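PDB 5F3X: ankyrin repeat and SAM domain-containing protein 4B from Mus musculus, which probably acts as a scaffold, using its SAM domain and a C-terminal PDZ-binding motif to recruit partner proteins. Local coordinates for residues Val7-Pro11 and Leu12-Leu16; Ile33-Glu36 and Ala37-Cys41. One frame throughout, in Å; residues are numbered along the deposited sequence.

Interaction 1 (Val7-Pro11 and Leu12-Leu16)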
ATOM      1  N   VAL B   7       8.565 -13.883 -12.606  1.00 93.73           N
ATOM      2  CA  VAL B   7       8.952 -12.473 -12.531  1.00 93.12           C
ATOM      3  C   VAL B   7       7.779 -11.568 -12.910  1.00 88.88           C
ATOM      4  O   VAL B   7       6.872 -11.970 -13.648  1.00 86.79           O
ATOM      5  CB  VAL B   7      10.182 -12.163 -13.421  1.00 92.66           C
ATOM      6  CG1 VAL B   7      11.310 -13.132 -13.119  1.00 94.03           C
ATOM      7  CG2 VAL B   7       9.805 -12.191 -14.899  1.00 90.23           C
ATOM      8  N   ASP B   8       7.832 -10.333 -12.407  1.00 84.38           N
ATOM      9  CA  ASP B   8       6.724  -9.398 -12.514  1.00 79.45           C
ATOM     10  C   ASP B   8       6.556  -8.873 -13.943  1.00 74.51           C
ATOM     11  O   ASP B   8       7.468  -8.914 -14.777  1.00 75.02           O
ATOM     12  CB  ASP B   8       6.933  -8.217 -11.564  1.00 79.71           C
ATOM     13  CG  ASP B   8       6.748  -8.587 -10.101  1.00 79.39           C
ATOM     14  OD1 ASP B   8       5.900  -9.454  -9.795  1.00 77.56           O
ATOM     15  OD2 ASP B   8       7.456  -7.990  -9.257  1.00 80.18           O
ATOM     16  N   ALA B   9       5.356  -8.379 -14.217  1.00 67.77           N
ATOM     17  CA  ALA B   9       5.131  -7.612 -15.427  1.00 58.28           C
ATOM     18  C   ALA B   9       5.838  -6.267 -15.322  1.00 55.71           C
ATOM     19  O   ALA B   9       5.917  -5.671 -14.246  1.00 55.38           O
ATOM     20  CB  ALA B   9       3.636  -7.413 -15.655  1.00 57.01           C
ATOM     21  N   THR B  10       6.371  -5.804 -16.451  1.00 52.96           N
ATOM     22  CA  THR B  10       6.929  -4.468 -16.546  1.00 48.19           C
ATOM     23  C   THR B  10       5.844  -3.427 -16.250  1.00 44.74           C
ATOM     24  O   THR B  10       4.643  -3.688 -16.410  1.00 41.76           O
ATOM     25  CB  THR B  10       7.513  -4.251 -17.947  1.00 47.75           C
ATOM     26  OG1 THR B  10       6.447  -4.065 -18.903  1.00 48.24           O
ATOM     27  CG2 THR B  10       8.393  -5.442 -18.355  1.00 45.11           C
ATOM     28  N   PRO B  11       6.243  -2.234 -15.810  1.00 43.07           N
ATOM     29  CA  PRO B  11       5.238  -1.174 -15.585  1.00 46.49           C
ATOM     30  C   PRO B  11       4.393  -0.865 -16.819  1.00 48.38           C
ATOM     31  O   PRO B  11       3.193  -0.560 -16.699  1.00 46.52           O
ATOM     32  CB  PRO B  11       6.096   0.031 -15.159  1.00 44.85           C
ATOM     33  CG  PRO B  11       7.386  -0.554 -14.682  1.00 38.78           C
ATOM     34  CD  PRO B  11       7.614  -1.774 -15.546  1.00 38.53           C
ATOM     35  N   LEU B  12       4.997  -0.945 -18.011  1.00 48.88           N
ATOM     36  CA  LEU B  12       4.236  -0.816 -19.248  1.00 49.25           C
ATOM     37  C   LEU B  12       3.124  -1.856 -19.330  1.00 54.92           C
ATOM     38  O   LEU B  12       1.987  -1.537 -19.700  1.00 56.94           O
ATOM     39  CB  LEU B  12       5.159  -0.948 -20.461  1.00 49.71           C
ATOM     40  CG  LEU B  12       4.398  -1.119 -21.789  1.00 48.59           C
ATOM     41  CD1 LEU B  12       3.639   0.148 -22.129  1.00 47.33           C
ATOM     42  CD2 LEU B  12       5.303  -1.472 -22.923  1.00 49.83           C
ATOM     43  N   GLU B  13       3.432  -3.118 -19.014  1.00 58.43           N
ATOM     44  CA  GLU B  13       2.413  -4.152 -19.158  1.00 57.83           C
ATOM     45  C   GLU B  13       1.227  -3.888 -18.243  1.00 55.56           C
ATOM     46  O   GLU B  13       0.073  -3.887 -18.696  1.00 56.97           O
ATOM     47  CB  GLU B  13       2.992  -5.535 -18.889  1.00 61.37           C
ATOM     48  CG  GLU B  13       1.911  -6.631 -18.952  1.00 60.82           C
ATOM     49  CD  GLU B  13       2.472  -8.044 -19.038  1.00 62.02           C
ATOM     50  OE1 GLU B  13       3.708  -8.236 -18.866  1.00 63.77           O
ATOM     51  OE2 GLU B  13       1.662  -8.959 -19.297  1.00 60.91           O
ATOM     52  N   VAL B  14       1.489  -3.680 -16.945  1.00 51.01           N
ATOM     53  CA  VAL B  14       0.398  -3.396 -16.012  1.00 46.04           C
ATOM     54  C   VAL B  14      -0.392  -2.200 -16.501  1.00 48.09           C
ATOM     55  O   VAL B  14      -1.633  -2.203 -16.486  1.00 48.75           O
ATOM     56  CB  VAL B  14       0.927  -3.144 -14.582  1.00 40.50           C
ATOM     57  CG1 VAL B  14      -0.248  -2.949 -13.628  1.00 39.72           C
ATOM     58  CG2 VAL B  14       1.811  -4.263 -14.110  1.00 40.21           C
ATOM     59  N   PHE B  15       0.324  -1.156 -16.946  1.00 45.69           N
ATOM     60  CA  PHE B  15      -0.314   0.032 -17.490  1.00 42.49           C
ATOM     61  C   PHE B  15      -1.321  -0.328 -18.582  1.00 41.60           C
ATOM     62  O   PHE B  15      -2.525  -0.099 -18.421  1.00 42.25           O
ATOM     63  CB  PHE B  15       0.755   0.993 -18.005  1.00 45.95           C
ATOM     64  CG  PHE B  15       0.195   2.281 -18.525  1.00 49.57           C
ATOM     65  CD1 PHE B  15      -0.323   3.229 -17.648  1.00 49.89           C
ATOM     66  CD2 PHE B  15       0.152   2.537 -19.885  1.00 48.74           C
ATOM     67  CE1 PHE B  15      -0.856   4.401 -18.123  1.00 50.45           C
ATOM     68  CE2 PHE B  15      -0.380   3.714 -20.362  1.00 48.07           C
ATOM     69  CZ  PHE B  15      -0.887   4.644 -19.484  1.00 49.93           C
ATOM     70  N   LEU B  16      -0.850  -0.913 -19.697  1.00 40.73           N
ATOM     71  CA  LEU B  16      -1.773  -1.306 -20.769  1.00 42.75           C
ATOM     72  C   LEU B  16      -2.882  -2.211 -20.250  1.00 43.86           C
ATOM     73  O   LEU B  16      -4.050  -2.053 -20.623  1.00 43.27           O
ATOM     74  CB  LEU B  16      -1.021  -1.991 -21.905  1.00 45.21           C
ATOM     75  CG  LEU B  16       0.096  -1.155 -22.543  1.00 47.97           C
ATOM     76  CD1 LEU B  16       0.876  -1.997 -23.549  1.00 50.26           C
ATOM     77  CD2 LEU B  16      -0.463   0.133 -23.194  1.00 46.48           C
TER
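The amide of F15 reaches back to P11 O, 2.9 Å from F15 N, in the shorter of the two backbone bonds of this first turn; the other runs from V14 N to T10 O at 3.2 Å. Ahead of them the amide of E13 is met by a side chain: T10 OG1 accepts from E13 N at 3.2 Å, with an N-H...O angle of 155°. The threonine can do this because its hydroxyl lies between its own backbone N and carbonyl carbon (chi1 74°), which turns it forward over the start of the helix, placing T10 OG1 3.7 Å from L12 CB as well. Preceding the cap, A9 adds a further contact. The E13 side chain, extended beyond CG, runs alongside the methyl of A9, with E13 OE1 3.3 Å from A9 CB, while V14 CG2 meets the same methyl, A9 CB, at 4.0 Å. A9 and V14 also pack against the chain of another protein, to which D8 OD1 forms a salt bridge with a basic side chain of that chain. A threonine N-cap followed by proline as the first helical residue is a classic helix start, here opening the first helix of the SAM bundle.

Interaction 2 (Ile33-Glu36 and Ala37-Cys41); sequences IDLE and ALLLC
Between D34 and L39 the chain turns into helix 35-39, and two backbone bonds span the contact: L38 N donates to D34 O at 2.9 Å, and L39 N to L35 O at 3.2 Å. The amide just before these, that of A37, is met by a side chain, since D34 OD1 accepts from A37 N at 2.8 Å with an N-H...O angle of 155°. The N-H comes to the anti side of this oxygen and 31° out of the carboxylate plane, so the bond is good in length without lying flat with the group. A chi1 of 46° sets the carboxylate between the backbone N and C of D34, folded over the helix start and also close to the methyl of A37.

Apolar groups flank this cap. I33 places its CG2 branch anti to the backbone N, and that methyl lodges over the start of the helix, I33 CG2 being 4.0 Å from A37 CB and 3.9 Å from L38 CB; I33 also packs on F28 of helix 25-30. One turn along, L35 and L39 cross obliquely and meet at their methyls, CD2 of L35 and CD1 of L39 being 4.2 Å apart, while L39 CG rests against the carbonyl oxygen of L35. L38, whose CB sits near D34 O, packs on I63, L12, F15 and F28, and L39 packs on I63 and K67 of helix 53-71.

The contact thus combines a polar cap with apolar packing. The negative charge of the exposed D34 would be expected to interact favourably with the positive end of the helix dipole, and D34 OD1 supplies an acceptor for an amide of the first turn. L35, L38 and L39 join the short helix to its neighbours through aliphatic packing.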
ATOM      1  N   ILE B  33       9.446   0.197 -26.980  1.00 48.45           N
ATOM      2  CA  ILE B  33       8.760   1.261 -26.264  1.00 50.28           C
ATOM      3  C   ILE B  33       8.511   0.773 -24.844  1.00 53.68           C
ATOM      4  O   ILE B  33       7.567   0.020 -24.593  1.00 57.44           O
ATOM      5  CB  ILE B  33       7.443   1.615 -26.954  1.00 48.56           C
ATOM      6  CG1 ILE B  33       7.714   1.973 -28.417  1.00 48.87           C
ATOM      7  CG2 ILE B  33       6.720   2.726 -26.200  1.00 50.02           C
ATOM      8  CD1 ILE B  33       6.460   2.309 -29.199  1.00 49.15           C
ATOM      9  N   ASP B  34       9.303   1.249 -23.893  1.00 52.87           N
ATOM     10  CA  ASP B  34       8.951   0.997 -22.504  1.00 51.82           C
ATOM     11  C   ASP B  34       7.938   2.058 -22.074  1.00 49.40           C
ATOM     12  O   ASP B  34       7.526   2.904 -22.874  1.00 46.79           O
ATOM     13  CB  ASP B  34      10.200   0.960 -21.624  1.00 52.56           C
ATOM     14  CG  ASP B  34      11.168   2.110 -21.905  1.00 56.63           C
ATOM     15  OD1 ASP B  34      10.769   3.083 -22.584  1.00 55.83           O
ATOM     16  OD2 ASP B  34      12.332   2.046 -21.423  1.00 59.13           O
ATOM     17  N   LEU B  35       7.490   2.013 -20.815  1.00 46.35           N
ATOM     18  CA  LEU B  35       6.551   3.045 -20.386  1.00 43.24           C
ATOM     19  C   LEU B  35       7.220   4.411 -20.403  1.00 50.55           C
ATOM     20  O   LEU B  35       6.558   5.425 -20.650  1.00 56.29           O
ATOM     21  CB  LEU B  35       5.977   2.711 -19.013  1.00 39.41           C
ATOM     22  CG  LEU B  35       5.131   3.715 -18.225  1.00 41.27           C
ATOM     23  CD1 LEU B  35       4.264   3.045 -17.154  1.00 38.56           C
ATOM     24  CD2 LEU B  35       6.052   4.733 -17.545  1.00 47.22           C
ATOM     25  N   GLU B  36       8.528   4.455 -20.149  1.00 51.25           N
ATOM     26  CA  GLU B  36       9.269   5.700 -20.275  1.00 51.55           C
ATOM     27  C   GLU B  36       9.065   6.311 -21.651  1.00 52.49           C
ATOM     28  O   GLU B  36       8.696   7.479 -21.774  1.00 54.68           O
ATOM     29  CB  GLU B  36      10.752   5.444 -20.021  1.00 53.88           C
ATOM     30  CG  GLU B  36      11.682   6.523 -20.526  1.00 59.99           C
ATOM     31  CD  GLU B  36      13.040   6.517 -19.827  1.00 71.24           C
ATOM     32  OE1 GLU B  36      13.949   7.273 -20.263  1.00 73.21           O
ATOM     33  OE2 GLU B  36      13.204   5.757 -18.834  1.00 78.55           O
ATOM     34  N   ALA B  37       9.314   5.522 -22.700  1.00 50.17           N
ATOM     35  CA  ALA B  37       9.209   6.021 -24.055  1.00 48.81           C
ATOM     36  C   ALA B  37       7.763   6.309 -24.427  1.00 52.20           C
ATOM     37  O   ALA B  37       7.493   7.259 -25.179  1.00 52.07           O
ATOM     38  CB  ALA B  37       9.820   5.021 -25.033  1.00 48.55           C
ATOM     39  N   LEU B  38       6.827   5.511 -23.905  1.00 53.21           N
ATOM     40  CA  LEU B  38       5.421   5.702 -24.237  1.00 53.42           C
ATOM     41  C   LEU B  38       4.960   7.113 -23.883  1.00 56.98           C
ATOM     42  O   LEU B  38       4.294   7.777 -24.691  1.00 58.59           O
ATOM     43  CB  LEU B  38       4.572   4.652 -23.525  1.00 49.99           C
ATOM     44  CG  LEU B  38       3.092   4.731 -23.876  1.00 41.75           C
ATOM     45  CD1 LEU B  38       2.946   4.680 -25.406  1.00 39.27           C
ATOM     46  CD2 LEU B  38       2.288   3.633 -23.158  1.00 39.98           C
ATOM     47  N   LEU B  39       5.337   7.605 -22.692  1.00 55.33           N
ATOM     48  CA  LEU B  39       4.917   8.941 -22.280  1.00 57.48           C
ATOM     49  C   LEU B  39       5.560  10.040 -23.121  1.00 55.63           C
ATOM     50  O   LEU B  39       5.065  11.168 -23.116  1.00 57.39           O
ATOM     51  CB  LEU B  39       5.218   9.180 -20.794  1.00 61.23           C
ATOM     52  CG  LEU B  39       4.749   8.123 -19.772  1.00 63.55           C
ATOM     53  CD1 LEU B  39       4.797   8.655 -18.360  1.00 61.47           C
ATOM     54  CD2 LEU B  39       3.366   7.593 -20.090  1.00 64.13           C
ATOM     55  N   LEU B  40       6.635   9.738 -23.851  1.00 53.76           N
ATOM     56  CA  LEU B  40       7.252  10.660 -24.808  1.00 51.12           C
ATOM     57  C   LEU B  40       6.569  10.657 -26.181  1.00 50.22           C
ATOM     58  O   LEU B  40       7.068  11.305 -27.116  1.00 43.58           O
ATOM     59  CB  LEU B  40       8.732  10.304 -25.003  1.00 47.73           C
ATOM     60  CG  LEU B  40       9.753  10.454 -23.877  1.00 45.24           C
ATOM     61  CD1 LEU B  40      11.167  10.163 -24.419  1.00 45.78           C
ATOM     62  CD2 LEU B  40       9.690  11.838 -23.277  1.00 40.86           C
ATOM     63  N   CYS B  41       5.486   9.896 -26.343  1.00 53.17           N
ATOM     64  CA  CYS B  41       4.841   9.709 -27.637  1.00 52.17           C
ATOM     65  C   CYS B  41       3.699  10.693 -27.853  1.00 50.93           C
ATOM     66  O   CYS B  41       2.914  10.997 -26.936  1.00 47.99           O
ATOM     67  CB  CYS B  41       4.321   8.278 -27.782  1.00 49.53           C
ATOM     68  SG  CYS B  41       5.633   7.112 -28.148  1.00 51.57           S
TER

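From the N terminus, interaction 1 comes first and is complete before interaction 2 begins; the two lie in series, neither enclosing nor crossing the other, and each is a local turn that closes no long loop. Helix 25-30 lies between them in the chain. Although their centres are 13 Å apart, they meet in space: L12 CD2 approaches I33 O at 3.2 Å, L12 CB and P11 O face L35, and F15 CE2 packs on L38 CD2. Two helix starts, each capped by a polar side chain, are thus brought together by packing that centres on L12, L35, F15 and L38. Helix 35-39 carries the packing on to helix 53-71, whereas D8, A9, P11, V14 and F15 also contact the chain of another protein.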